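Local coordinates for Protein/nucleic acid deglycase 2 (Escherichia coli, PDB 1OI4), which repairs proteins and nucleotides glycated by methylglyoxal or glyoxal, hydrolysing the early Maillard adducts to release lactate or glycolate, at residues R138-T143 with D169-S174; Q162-D167 with N184-R189. All coordinates share one frame; numbering follows the deposited sequence.

Interaction 1 (R138-T143 with D169-S174); sequences RGRKLT and DQLVTS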
# COMPACT_ATOMS: atom_id res chain seq x y z
N ARG A 138 11.75 -2.29 13.93
CA ARG A 138 11.83 -1.39 15.06
C ARG A 138 13.29 -1.18 15.43
O ARG A 138 14.02 -2.14 15.66
CB ARG A 138 11.05 -1.96 16.25
CG ARG A 138 10.98 -1.03 17.46
CD ARG A 138 9.87 -1.48 18.41
NE ARG A 138 8.55 -1.38 17.78
CZ ARG A 138 7.85 -0.25 17.68
NH1 ARG A 138 8.33 0.89 18.17
NH2 ARG A 138 6.66 -0.26 17.09
N GLY A 139 13.72 0.08 15.44
CA GLY A 139 15.10 0.39 15.77
C GLY A 139 16.08 0.30 14.61
O GLY A 139 17.26 0.64 14.76
N ARG A 140 15.60 -0.14 13.45
CA ARG A 140 16.47 -0.26 12.28
C ARG A 140 16.35 0.91 11.32
O ARG A 140 15.31 1.57 11.23
CB ARG A 140 16.17 -1.58 11.55
CG ARG A 140 16.24 -2.79 12.48
CD ARG A 140 16.37 -4.09 11.73
NE ARG A 140 17.61 -4.16 10.96
CZ ARG A 140 18.11 -5.28 10.45
NH1 ARG A 140 17.47 -6.43 10.63
NH2 ARG A 140 19.23 -5.25 9.75
N LYS A 141 17.44 1.18 10.60
CA LYS A 141 17.48 2.29 9.66
C LYS A 141 17.04 1.93 8.25
O LYS A 141 17.49 0.94 7.68
CB LYS A 141 18.90 2.87 9.60
CG LYS A 141 19.49 3.23 10.96
CD LYS A 141 20.89 3.78 10.81
CE LYS A 141 21.51 4.08 12.16
NZ LYS A 141 22.89 4.63 12.03
N LEU A 142 16.16 2.74 7.69
CA LEU A 142 15.69 2.52 6.33
C LEU A 142 14.93 3.71 5.78
O LEU A 142 14.68 4.69 6.49
CB LEU A 142 14.82 1.26 6.27
CG LEU A 142 13.72 1.06 7.31
CD1 LEU A 142 12.78 2.24 7.30
CD2 LEU A 142 12.97 -0.23 7.01
N THR A 143 14.59 3.62 4.51
CA THR A 143 13.83 4.67 3.86
C THR A 143 12.68 4.00 3.13
O THR A 143 12.55 2.77 3.18
CB THR A 143 14.71 5.45 2.86
OG1 THR A 143 14.03 6.65 2.47
CG2 THR A 143 14.99 4.61 1.62
N ASP A 169 24.48 -3.86 7.10
CA ASP A 169 24.87 -4.62 5.92
C ASP A 169 23.88 -5.74 5.62
O ASP A 169 24.29 -6.83 5.22
CB ASP A 169 26.25 -5.23 6.11
CG ASP A 169 27.35 -4.21 6.03
OD1 ASP A 169 27.28 -3.34 5.14
OD2 ASP A 169 28.29 -4.29 6.84
N GLN A 170 22.60 -5.49 5.82
CA GLN A 170 21.58 -6.49 5.53
C GLN A 170 20.37 -5.89 4.84
O GLN A 170 20.01 -6.30 3.73
CB GLN A 170 21.11 -7.19 6.82
CG GLN A 170 19.90 -8.08 6.58
CD GLN A 170 19.28 -8.60 7.86
OE1 GLN A 170 19.31 -7.94 8.90
NE2 GLN A 170 18.67 -9.78 7.78
N LEU A 171 19.74 -4.92 5.49
CA LEU A 171 18.56 -4.29 4.93
C LEU A 171 18.90 -3.13 4.01
O LEU A 171 19.47 -2.12 4.44
CB LEU A 171 17.64 -3.78 6.04
CG LEU A 171 17.13 -4.79 7.07
CD1 LEU A 171 16.27 -4.05 8.09
CD2 LEU A 171 16.31 -5.88 6.38
N VAL A 172 18.54 -3.28 2.74
CA VAL A 172 18.78 -2.23 1.76
C VAL A 172 17.42 -1.69 1.34
O VAL A 172 16.57 -2.43 0.85
CB VAL A 172 19.50 -2.79 0.52
CG1 VAL A 172 19.73 -1.67 -0.50
CG2 VAL A 172 20.83 -3.42 0.94
N THR A 173 17.21 -0.39 1.54
CA THR A 173 15.95 0.22 1.15
C THR A 173 16.15 1.50 0.34
O THR A 173 17.15 2.21 0.52
CB THR A 173 15.05 0.56 2.37
OG1 THR A 173 15.79 1.35 3.31
CG2 THR A 173 14.57 -0.72 3.04
N SER A 174 15.21 1.76 -0.55
CA SER A 174 15.23 2.94 -1.40
C SER A 174 13.81 3.47 -1.52
O SER A 174 12.85 2.79 -1.15
CB SER A 174 15.80 2.60 -2.78
OG SER A 174 17.19 2.32 -2.68
O HOH W 1 17.53 -0.08 5.12

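Interaction 2 (Q162-D167 with N184-R189); sequences QEVVVD and NREALR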
# COMPACT_ATOMS: atom_id res chain seq x y z
N GLN A 162 16.93 9.33 1.96
CA GLN A 162 18.11 9.13 1.13
C GLN A 162 17.79 8.17 -0.02
O GLN A 162 16.86 7.37 0.08
CB GLN A 162 19.25 8.52 1.95
CG GLN A 162 19.53 9.22 3.25
CD GLN A 162 20.57 8.49 4.09
OE1 GLN A 162 20.88 8.90 5.20
NE2 GLN A 162 21.12 7.40 3.55
N GLU A 163 18.56 8.23 -1.09
CA GLU A 163 18.32 7.34 -2.23
C GLU A 163 18.42 5.87 -1.83
O GLU A 163 17.74 5.02 -2.40
CB GLU A 163 19.26 7.66 -3.39
CG GLU A 163 20.66 8.05 -3.00
CD GLU A 163 21.56 8.20 -4.21
OE1 GLU A 163 21.07 8.65 -5.27
OE2 GLU A 163 22.76 7.88 -4.09
N VAL A 164 19.28 5.57 -0.85
CA VAL A 164 19.44 4.21 -0.35
C VAL A 164 19.92 4.21 1.09
O VAL A 164 20.72 5.05 1.48
CB VAL A 164 20.45 3.36 -1.17
CG1 VAL A 164 19.99 3.23 -2.60
CG2 VAL A 164 21.85 3.97 -1.09
N VAL A 165 19.42 3.25 1.86
CA VAL A 165 19.80 3.08 3.26
C VAL A 165 20.16 1.61 3.47
O VAL A 165 19.39 0.72 3.10
CB VAL A 165 18.65 3.46 4.22
CG1 VAL A 165 19.08 3.19 5.66
CG2 VAL A 165 18.28 4.92 4.05
N VAL A 166 21.32 1.36 4.05
CA VAL A 166 21.77 -0.00 4.33
C VAL A 166 21.93 -0.18 5.84
O VAL A 166 22.77 0.47 6.46
CB VAL A 166 23.12 -0.30 3.63
CG1 VAL A 166 23.55 -1.73 3.91
CG2 VAL A 166 23.00 -0.05 2.13
N ASP A 167 21.11 -1.04 6.43
CA ASP A 167 21.17 -1.28 7.87
C ASP A 167 21.92 -2.56 8.19
O ASP A 167 21.55 -3.65 7.73
CB ASP A 167 19.75 -1.37 8.44
CG ASP A 167 19.74 -1.42 9.96
OD1 ASP A 167 19.78 -0.35 10.60
OD2 ASP A 167 19.69 -2.54 10.52
N ASN A 184 20.42 -0.89 -6.60
CA ASN A 184 21.11 -2.02 -7.19
C ASN A 184 22.56 -2.11 -6.73
O ASN A 184 23.07 -3.20 -6.49
CB ASN A 184 21.07 -1.93 -8.72
CG ASN A 184 19.66 -2.06 -9.28
OD1 ASN A 184 18.83 -2.79 -8.74
ND2 ASN A 184 19.40 -1.38 -10.38
N ARG A 185 23.22 -0.96 -6.61
CA ARG A 185 24.61 -0.94 -6.17
C ARG A 185 24.81 -1.66 -4.84
O ARG A 185 25.64 -2.57 -4.74
CB ARG A 185 25.10 0.51 -6.03
CG ARG A 185 26.56 0.62 -5.60
CD ARG A 185 26.92 2.07 -5.30
NE ARG A 185 26.22 2.57 -4.12
CZ ARG A 185 25.56 3.73 -4.08
NH1 ARG A 185 25.52 4.50 -5.15
NH2 ARG A 185 24.97 4.11 -2.96
N GLU A 186 24.06 -1.26 -3.83
CA GLU A 186 24.18 -1.87 -2.51
C GLU A 186 23.71 -3.32 -2.47
O GLU A 186 24.28 -4.14 -1.75
CB GLU A 186 23.41 -1.04 -1.47
CG GLU A 186 23.97 0.36 -1.31
CD GLU A 186 25.46 0.36 -1.04
OE1 GLU A 186 25.88 -0.25 -0.03
OE2 GLU A 186 26.22 0.95 -1.84
N ALA A 187 22.67 -3.63 -3.23
CA ALA A 187 22.15 -5.00 -3.28
C ALA A 187 23.24 -5.91 -3.84
O ALA A 187 23.54 -6.96 -3.26
CB ALA A 187 20.91 -5.05 -4.18
N LEU A 188 23.83 -5.50 -4.96
CA LEU A 188 24.89 -6.27 -5.59
C LEU A 188 26.07 -6.41 -4.64
O LEU A 188 26.65 -7.49 -4.51
CB LEU A 188 25.36 -5.58 -6.87
CG LEU A 188 24.42 -5.66 -8.07
CD1 LEU A 188 24.98 -4.83 -9.21
CD2 LEU A 188 24.25 -7.11 -8.50
N ARG A 189 26.41 -5.32 -3.97
CA ARG A 189 27.51 -5.32 -3.03
C ARG A 189 27.33 -6.42 -1.98
O ARG A 189 28.25 -7.20 -1.72
CB ARG A 189 27.63 -3.96 -2.35
CG ARG A 189 28.60 -3.94 -1.20
CD ARG A 189 28.86 -2.52 -0.73
NE ARG A 189 28.90 -2.46 0.73
CZ ARG A 189 27.82 -2.54 1.50
NH1 ARG A 189 26.62 -2.67 0.96
NH2 ARG A 189 27.95 -2.50 2.82
O HOH W 2 24.17 6.68 -2.52
O HOH W 3 25.07 7.25 -5.78

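Interaction 1 (R138-T143 with D169-S174)
Q170 OE1 is held by both terminal nitrogens of R140, end-on: NH2 lies 2.8 Å from OE1 and NH1 2.9 Å from it. The oxygen sits in the guanidinium plane, yet both donors reach it from the same face of the amide, whose plane is turned 44° from that of the guanidinium. A bend at chi3 (63°) swings the arginine tip to this position and across L171, whose CD1 lies over the centre of one face of the guanidinium, 3.2 Å from R140 CZ. D167 OD2 takes R140 NE in a salt bridge, and Q170 NE2 donates to V115 O and K119 O. Q170 and L171 both face D167 in a classic beta bulge, which puts the amide at the edge of the arginine head and the leucine over its face. Further along, T143 N donates to T173 OG1 at 2.8 Å and 163°, a side chain taking a backbone N-H between two segments whose backbones do not pair. T173 OG1 also hydrogen-bonds a water, 2.9 Å away, that reaches K141 O. T143 CG2 packs 3.5 Å from S174 CA, while T143 OG1 turns to Y160 O. The short strand 141-142 thus lies alongside strand 171-174 of the central sheet without joining it: T173 OG1 serves T143 N and, through the water, K141 O, and R140 and Q170 join by their side chains.

Interaction 2 (Q162-D167 with N184-R189)
E186 lies against V166 from its CB outward, the two side chains crossing at about a right angle. E186 CB is 3.8 Å from V166 CG2, and E186 CG comes closer to the same methyl, at 3.6 Å. V164 CG2 stands 4.2 Å from the same E186 CG, so the aliphatic part of the glutamate meets two valines, two residues apart in 162-167, that both point toward the helix. At CG the chain bends (chi2 -52°), which keeps the carboxylate close to the valine, with OE1 3.6 Å from V166 CG2. The two oxygens then part company within the helix. OE2 offers its anti lone pair to R185 NE, 2.8 Å away and almost straight at 178°, in the plane of the guanidinium; OE1 takes R189 NH1 at 2.7 Å. Here helix 180-191 leans over strand 165-167, an edge strand of the central sheet within this chain, as one of the helices flanking the sheet in the alpha/beta sandwich of the DJ-1/PfpI family; E186 also touches V172 on the neighbouring strand. Replacing E186 by alanine is likely to strip R185 NE and R189 NH1 of their common carboxylate, leaving R189 with D169 alone, and to uncover the V166 methyl. In the structure D169 meets R189 at NH2. R185, bent at chi3, brings NH2 to 3.6 Å from V164 CG2 and meets it obliquely. Beyond lies E163, whose OE2 is 4.5 Å from R185 NH1, too far for a salt bridge; a water accepts from R185 NH1 and donates to E163 OE2, joining the opposite charges indirectly at the surface.

Overall arrangement
Interaction 1 is a buried contact and interaction 2 a surface one, their centres about 9 Å apart. Both use the end of the central sheet formed by the antiparallel strands 165-167 and 171-174: the first attaches the separate strand 141-142 to it, the second the helix 180-191. Inside, an arginine is paired with a neutral amide and a threonine hydroxyl takes a backbone N-H; outside, one glutamate and two arginines form a salt-bridge network beside valine methyls, with a further glutamate reached through water. Two salt bridges connect the sites, R140 with D167 and R189 with D169, so two acids near the turn between the strands link them.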